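Local coordinates for protein putative hydrolase YdeN (Bacillus subtilis, PDB 1UXO) that probably acts as a serine hydrolase of the alpha/beta-hydrolase fold, as a member of the RBBP9 family, at residues 70-74 / 165-169; 131-137 / 155-161. The protein carries 2 engineered substitutions. All coordinates share one frame; numbering follows the deposited sequence.

Interaction 1 of 2, residues 70-74 / 165-169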
loop_
_atom_site.group_PDB
_atom_site.type_symbol
_atom_site.label_atom_id
_atom_site.label_comp_id
_atom_site.label_asym_id
_atom_site.label_seq_id
_atom_site.Cartn_x
_atom_site.Cartn_y
_atom_site.Cartn_z
ATOM N N VAL A 70 -0.024 -4.260 2.433
ATOM C CA VAL A 70 -1.026 -3.821 1.483
ATOM C C VAL A 70 -1.347 -2.383 1.859
ATOM O O VAL A 70 -1.768 -2.112 2.974
ATOM C CB VAL A 70 -2.295 -4.679 1.571
ATOM C CG1 VAL A 70 -3.429 -4.126 0.637
ATOM C CG2 VAL A 70 -1.945 -6.125 1.264
ATOM N N ALA A 71 -1.186 -1.478 0.927
ATOM C CA ALA A 71 -1.404 -0.059 1.202
ATOM C C ALA A 71 -2.339 0.545 0.189
ATOM O O ALA A 71 -2.401 0.061 -0.955
ATOM C CB ALA A 71 -0.063 0.657 1.176
ATOM N N HIS A 72 -3.045 1.612 0.617
ATOM C CA HIS A 72 -3.925 2.338 -0.232
ATOM C C HIS A 72 -3.540 3.815 -0.294
ATOM O O HIS A 72 -3.278 4.463 0.739
ATOM C CB HIS A 72 -5.386 2.207 0.241
ATOM C CG HIS A 72 -6.384 2.887 -0.673
ATOM N ND1 HIS A 72 -7.373 3.719 -0.187
ATOM C CD2 HIS A 72 -6.580 2.818 -2.020
ATOM C CE1 HIS A 72 -8.109 4.161 -1.200
ATOM N NE2 HIS A 72 -7.661 3.627 -2.318
ATOM N N SER A 73 -3.415 4.286 -1.521
ATOM C CA SER A 73 -3.224 5.696 -1.834
ATOM C C SER A 73 -2.001 6.275 -1.090
ATOM O O SER A 73 -0.864 5.761 -1.275
ATOM C CB SER A 73 -4.563 6.430 -1.612
ATOM O OG SER A 73 -4.538 7.710 -2.246
ATOM N N LEU A 74 -2.213 7.250 -0.200
ATOM C CA LEU A 74 -1.080 7.865 0.563
ATOM C C LEU A 74 -0.259 6.884 1.374
ATOM O O LEU A 74 0.950 7.088 1.579
ATOM C CB LEU A 74 -1.558 9.004 1.456
ATOM C CG LEU A 74 -0.498 9.918 2.049
ATOM C CD1 LEU A 74 0.266 10.759 0.961
ATOM C CD2 LEU A 74 -1.117 10.828 3.155
ATOM N N GLY A 165 -12.980 3.856 -9.838
ATOM C CA GLY A 165 -12.906 5.124 -9.126
ATOM C C GLY A 165 -11.525 5.286 -8.475
ATOM O O GLY A 165 -10.506 5.172 -9.151
ATOM N N HIS A 166 -11.501 5.565 -7.172
ATOM C CA HIS A 166 -10.274 5.517 -6.329
ATOM C C HIS A 166 -10.359 4.376 -5.238
ATOM O O HIS A 166 -9.692 4.423 -4.166
ATOM C CB HIS A 166 -10.040 6.937 -5.767
ATOM C CG HIS A 166 -8.798 7.116 -4.937
ATOM N ND1 HIS A 166 -7.548 6.767 -5.369
ATOM C CD2 HIS A 166 -8.623 7.709 -3.720
ATOM C CE1 HIS A 166 -6.658 7.069 -4.426
ATOM N NE2 HIS A 166 -7.292 7.616 -3.399
ATOM N N PHE A 167 -11.185 3.352 -5.513
ATOM C CA PHE A 167 -11.428 2.219 -4.622
ATOM C C PHE A 167 -11.911 2.637 -3.208
ATOM O O PHE A 167 -11.430 2.149 -2.170
ATOM C CB PHE A 167 -10.201 1.305 -4.547
ATOM C CG PHE A 167 -9.693 0.808 -5.893
ATOM C CD1 PHE A 167 -10.376 -0.159 -6.602
ATOM C CD2 PHE A 167 -8.517 1.299 -6.421
ATOM C CE1 PHE A 167 -9.879 -0.619 -7.845
ATOM C CE2 PHE A 167 -8.023 0.863 -7.648
ATOM C CZ PHE A 167 -8.698 -0.094 -8.356
ATOM N N LEU A 168 -12.879 3.543 -3.200
ATOM C CA LEU A 168 -13.477 4.073 -1.974
ATOM C C LEU A 168 -14.861 3.495 -1.659
ATOM O O LEU A 168 -15.622 3.108 -2.575
ATOM C CB LEU A 168 -13.610 5.600 -2.155
ATOM C CG LEU A 168 -12.353 6.365 -2.501
ATOM C CD1 LEU A 168 -12.644 7.888 -2.832
ATOM C CD2 LEU A 168 -11.445 6.292 -1.281
ATOM N N GLU A 169 -15.228 3.491 -0.365
ATOM C CA GLU A 169 -16.488 2.985 0.097
ATOM C C GLU A 169 -17.676 3.701 -0.553
ATOM O O GLU A 169 -18.657 3.048 -0.863
ATOM C CB GLU A 169 -16.623 3.089 1.635
ATOM C CG GLU A 169 -16.670 4.504 2.157
ATOM C CD GLU A 169 -16.411 4.589 3.655
ATOM O OE1 GLU A 169 -15.766 3.728 4.263
ATOM O OE2 GLU A 169 -16.857 5.558 4.250
#
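His72 and Ser73, where strand 67-72 runs out into a turn, face His166 and Phe167 of an irregular loop with their CA atoms still well separated, 8.4 Å for Ser73 to His166, and no backbone-to-backbone bond joins the two segments. Side chains do the bridging. With CG anti to the backbone N (chi1 -176°), the His72 ring extends toward the loop and gives its NE2 proton to the carbonyl O of His166, at 2.9 Å. That oxygen lies almost in the imidazole plane, while the N-H...O angle of 142° makes the bond somewhat bent. The bond ties the His72 ring to the backbone of the loop, and the same NE2 sits over a face of the His166 ring, 4.1 Å above its plane. The planes of the two imidazoles are inclined at 34°.

Ser73 and His166 belong to the predicted charge relay system of this alpha/beta hydrolase. Ser73 occupies the nucleophile elbow, the sharp turn between strand 67-72 and helix 75-84, and its strained backbone (phi 55°, psi -117°) is the usual signature of that turn. Ser73 OG comes to the edge of the His166 ring, in its plane, 3.0 Å from NE2 of His166. The other ring nitrogen, His166 ND1, is hydrogen-bonded to Asp139 OD2, which completes the predicted triad. The CB of Ser73 lies over one face of the His72 ring, while Leu168 reaches the edge of that ring, its CD2 4.0 Å from His72 CE1. Trp21 packs edge-to-face with His72.

Interaction 2 of 2, residues 131-137 / 155-161; sequences RAVIASK and DAALYEV
Arg131 starts with CG beside its backbone N and then bends at chi3 (-64°), a course that turns the guanidinium back onto Asp155 at the head of the partner segment. Arg131 NH2 donates to the carbonyl O of Asp155 at 3.0 Å, with that oxygen tilted out of the guanidinium plane, and NE adds a weak bond to the same oxygen. The carboxylate of Asp155 joins through OD2, 3.4 Å from Arg131 NH2 in a long salt bridge, its plane turned 44° from the guanidinium. Arg131 is held further by Ala128 O at NH1 and Ile154 O at NE.

Beyond this end the strands run parallel in register, Ala132 beside Ala157 through Ser136 beside Val161. Six backbone hydrogen bonds alternate in direction, from Ala157 N to Arg131 O as far as Lys137 N to Val161 O; the bond from Tyr159 N to Val133 O, 2.8 Å, is nearly straight. On one face of the sheet, Leu158 brings CD1 to 3.8 Å from Val133 CG1, and Ala156 CB meets Val133 CG2. On the other, Tyr159 turns the edge of its ring to Ala132, CE2 4.0 Å from CB, and Ile134 CG2 touches Val161 CG2 at 4.3 Å.

The pair forms the last step of the six-stranded parallel sheet, joined by a right-handed beta-alpha-beta crossover through helix 144-153, which ends in a Schellman motif at Asp155. That helix packs on the face bearing Ala135 and Glu160, while helix 177-188 covers Ala132, Ile134 and Tyr159. Strand 92-98 flanks strand 128-136 on its other side, leaving strand 157-161 outermost within the chain.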
loop_
_atom_site.group_PDB
_atom_site.type_symbol
_atom_site.label_atom_id
_atom_site.label_comp_id
_atom_site.label_asym_id
_atom_site.label_seq_id
_atom_site.Cartn_x
_atom_site.Cartn_y
_atom_site.Cartn_z
ATOM N N ARG A 131 5.898 -7.916 -5.742
ATOM C CA ARG A 131 5.431 -6.509 -5.806
ATOM C C ARG A 131 4.340 -6.329 -6.862
ATOM O O ARG A 131 4.493 -6.807 -7.982
ATOM C CB ARG A 131 6.599 -5.579 -6.091
ATOM C CG ARG A 131 7.847 -5.788 -5.228
ATOM C CD ARG A 131 9.112 -4.987 -5.678
ATOM N NE ARG A 131 9.524 -5.455 -7.004
ATOM C CZ ARG A 131 10.192 -6.588 -7.255
ATOM N NH1 ARG A 131 10.559 -7.405 -6.256
ATOM N NH2 ARG A 131 10.488 -6.907 -8.518
ATOM N N ALA A 132 3.288 -5.607 -6.489
ATOM C CA ALA A 132 2.184 -5.291 -7.379
ATOM C C ALA A 132 1.599 -3.938 -7.068
ATOM O O ALA A 132 1.665 -3.457 -5.911
ATOM C CB ALA A 132 1.086 -6.351 -7.287
ATOM N N VAL A 133 1.116 -3.319 -8.132
ATOM C CA VAL A 133 0.323 -2.077 -8.111
ATOM C C VAL A 133 -1.059 -2.352 -8.743
ATOM O O VAL A 133 -1.182 -2.941 -9.846
ATOM C CB VAL A 133 1.012 -0.974 -8.877
ATOM C CG1 VAL A 133 0.146 0.289 -8.927
ATOM C CG2 VAL A 133 2.360 -0.679 -8.285
ATOM N N ILE A 134 -2.116 -1.992 -8.025
ATOM C CA ILE A 134 -3.485 -2.130 -8.534
ATOM C C ILE A 134 -4.014 -0.729 -8.698
ATOM O O ILE A 134 -3.955 0.073 -7.755
ATOM C CB ILE A 134 -4.334 -2.879 -7.521
ATOM C CG1 ILE A 134 -3.691 -4.261 -7.280
ATOM C CG2 ILE A 134 -5.777 -2.930 -7.988
ATOM C CD1 ILE A 134 -4.379 -5.161 -6.294
ATOM N N ALA A 135 -4.503 -0.407 -9.871
ATOM C CA ALA A 135 -4.876 0.977 -10.165
ATOM C C ALA A 135 -6.061 1.062 -11.046
ATOM O O ALA A 135 -6.258 0.229 -11.941
ATOM C CB ALA A 135 -3.685 1.738 -10.803
ATOM N N SER A 136 -6.832 2.117 -10.845
ATOM C CA SER A 136 -8.066 2.353 -11.607
ATOM C C SER A 136 -7.856 3.305 -12.749
ATOM O O SER A 136 -7.375 4.412 -12.550
ATOM C CB SER A 136 -9.154 2.907 -10.673
ATOM O OG SER A 136 -10.253 3.505 -11.391
ATOM N N LYS A 137 -8.277 2.911 -13.955
ATOM C CA LYS A 137 -8.118 3.766 -15.121
ATOM C C LYS A 137 -8.805 5.098 -15.006
ATOM O O LYS A 137 -8.278 6.074 -15.554
ATOM C CB LYS A 137 -8.567 3.072 -16.424
ATOM C CG LYS A 137 -8.225 3.801 -17.707
ATOM C CD LYS A 137 -6.734 4.052 -17.790
ATOM C CE LYS A 137 -6.144 4.302 -19.169
ATOM N NZ LYS A 137 -6.622 5.544 -19.745
ATOM N N ASP A 155 9.529 -2.304 -10.766
ATOM C CA ASP A 155 9.348 -3.615 -11.353
ATOM C C ASP A 155 8.255 -4.423 -10.641
ATOM O O ASP A 155 8.460 -5.553 -10.183
ATOM C CB ASP A 155 10.661 -4.414 -11.415
ATOM C CG ASP A 155 10.493 -5.713 -12.170
ATOM O OD1 ASP A 155 9.663 -5.734 -13.155
ATOM O OD2 ASP A 155 11.126 -6.787 -11.866
ATOM N N ALA A 156 7.079 -3.808 -10.583
ATOM C CA ALA A 156 5.879 -4.406 -10.004
ATOM C C ALA A 156 4.874 -4.786 -11.098
ATOM O O ALA A 156 4.734 -4.085 -12.061
ATOM C CB ALA A 156 5.229 -3.445 -9.054
ATOM N N ALA A 157 4.150 -5.881 -10.896
ATOM C CA ALA A 157 3.016 -6.284 -11.728
ATOM C C ALA A 157 1.922 -5.249 -11.568
ATOM O O ALA A 157 1.574 -4.885 -10.436
ATOM C CB ALA A 157 2.480 -7.623 -11.267
ATOM N N LEU A 158 1.410 -4.755 -12.686
ATOM C CA LEU A 158 0.336 -3.733 -12.671
ATOM C C LEU A 158 -0.966 -4.412 -13.047
ATOM O O LEU A 158 -1.063 -5.096 -14.085
ATOM C CB LEU A 158 0.639 -2.645 -13.657
ATOM C CG LEU A 158 -0.422 -1.538 -13.798
ATOM C CD1 LEU A 158 -0.438 -0.640 -12.570
ATOM C CD2 LEU A 158 -0.150 -0.726 -15.016
ATOM N N TYR A 159 -1.962 -4.211 -12.222
ATOM C CA TYR A 159 -3.352 -4.635 -12.480
ATOM C C TYR A 159 -4.274 -3.425 -12.608
ATOM O O TYR A 159 -4.439 -2.643 -11.663
ATOM C CB TYR A 159 -3.792 -5.512 -11.318
ATOM C CG TYR A 159 -3.002 -6.762 -11.177
ATOM C CD1 TYR A 159 -3.347 -7.911 -11.886
ATOM C CD2 TYR A 159 -1.908 -6.812 -10.360
ATOM C CE1 TYR A 159 -2.611 -9.072 -11.766
ATOM C CE2 TYR A 159 -1.140 -8.001 -10.237
ATOM C CZ TYR A 159 -1.514 -9.113 -10.954
ATOM O OH TYR A 159 -0.799 -10.267 -10.815
ATOM N N GLU A 160 -4.782 -3.209 -13.817
ATOM C CA GLU A 160 -5.632 -2.120 -14.171
ATOM C C GLU A 160 -7.067 -2.542 -13.949
ATOM O O GLU A 160 -7.469 -3.644 -14.374
ATOM C CB GLU A 160 -5.453 -1.767 -15.647
ATOM C CG GLU A 160 -6.415 -0.683 -16.140
ATOM C CD GLU A 160 -6.189 -0.326 -17.594
ATOM O OE1 GLU A 160 -5.130 -0.645 -18.147
ATOM O OE2 GLU A 160 -7.103 0.323 -18.156
ATOM N N VAL A 161 -7.850 -1.678 -13.314
ATOM C CA VAL A 161 -9.282 -1.900 -13.183
ATOM C C VAL A 161 -9.886 -0.743 -13.967
ATOM O O VAL A 161 -9.652 0.435 -13.644
ATOM C CB VAL A 161 -9.743 -1.858 -11.733
ATOM C CG1 VAL A 161 -11.272 -2.020 -11.665
ATOM C CG2 VAL A 161 -9.002 -2.924 -10.891
#

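Interaction 1 is a small, buried contact, somewhat closer to the centre of the chain than interaction 2, carried by side chains and one hydrogen bond from a ring to a backbone carbonyl; interaction 2 is larger, made mostly of regular backbone bonds, and runs from buried residues of strand 128-136 to exposed ones on the edge strand, with its salt bridge between Arg131 and Asp155 at the end where both strands begin. Both reach the same sheet, and interaction 2 is nested in the chain between the two segments of interaction 1. They meet where Ser136 OG is hydrogen-bonded to Gly165 O and the Phe167 ring packs on Ser136 and Val161, linking the end of the outer strand pair to the loop that carries the predicted catalytic histidine.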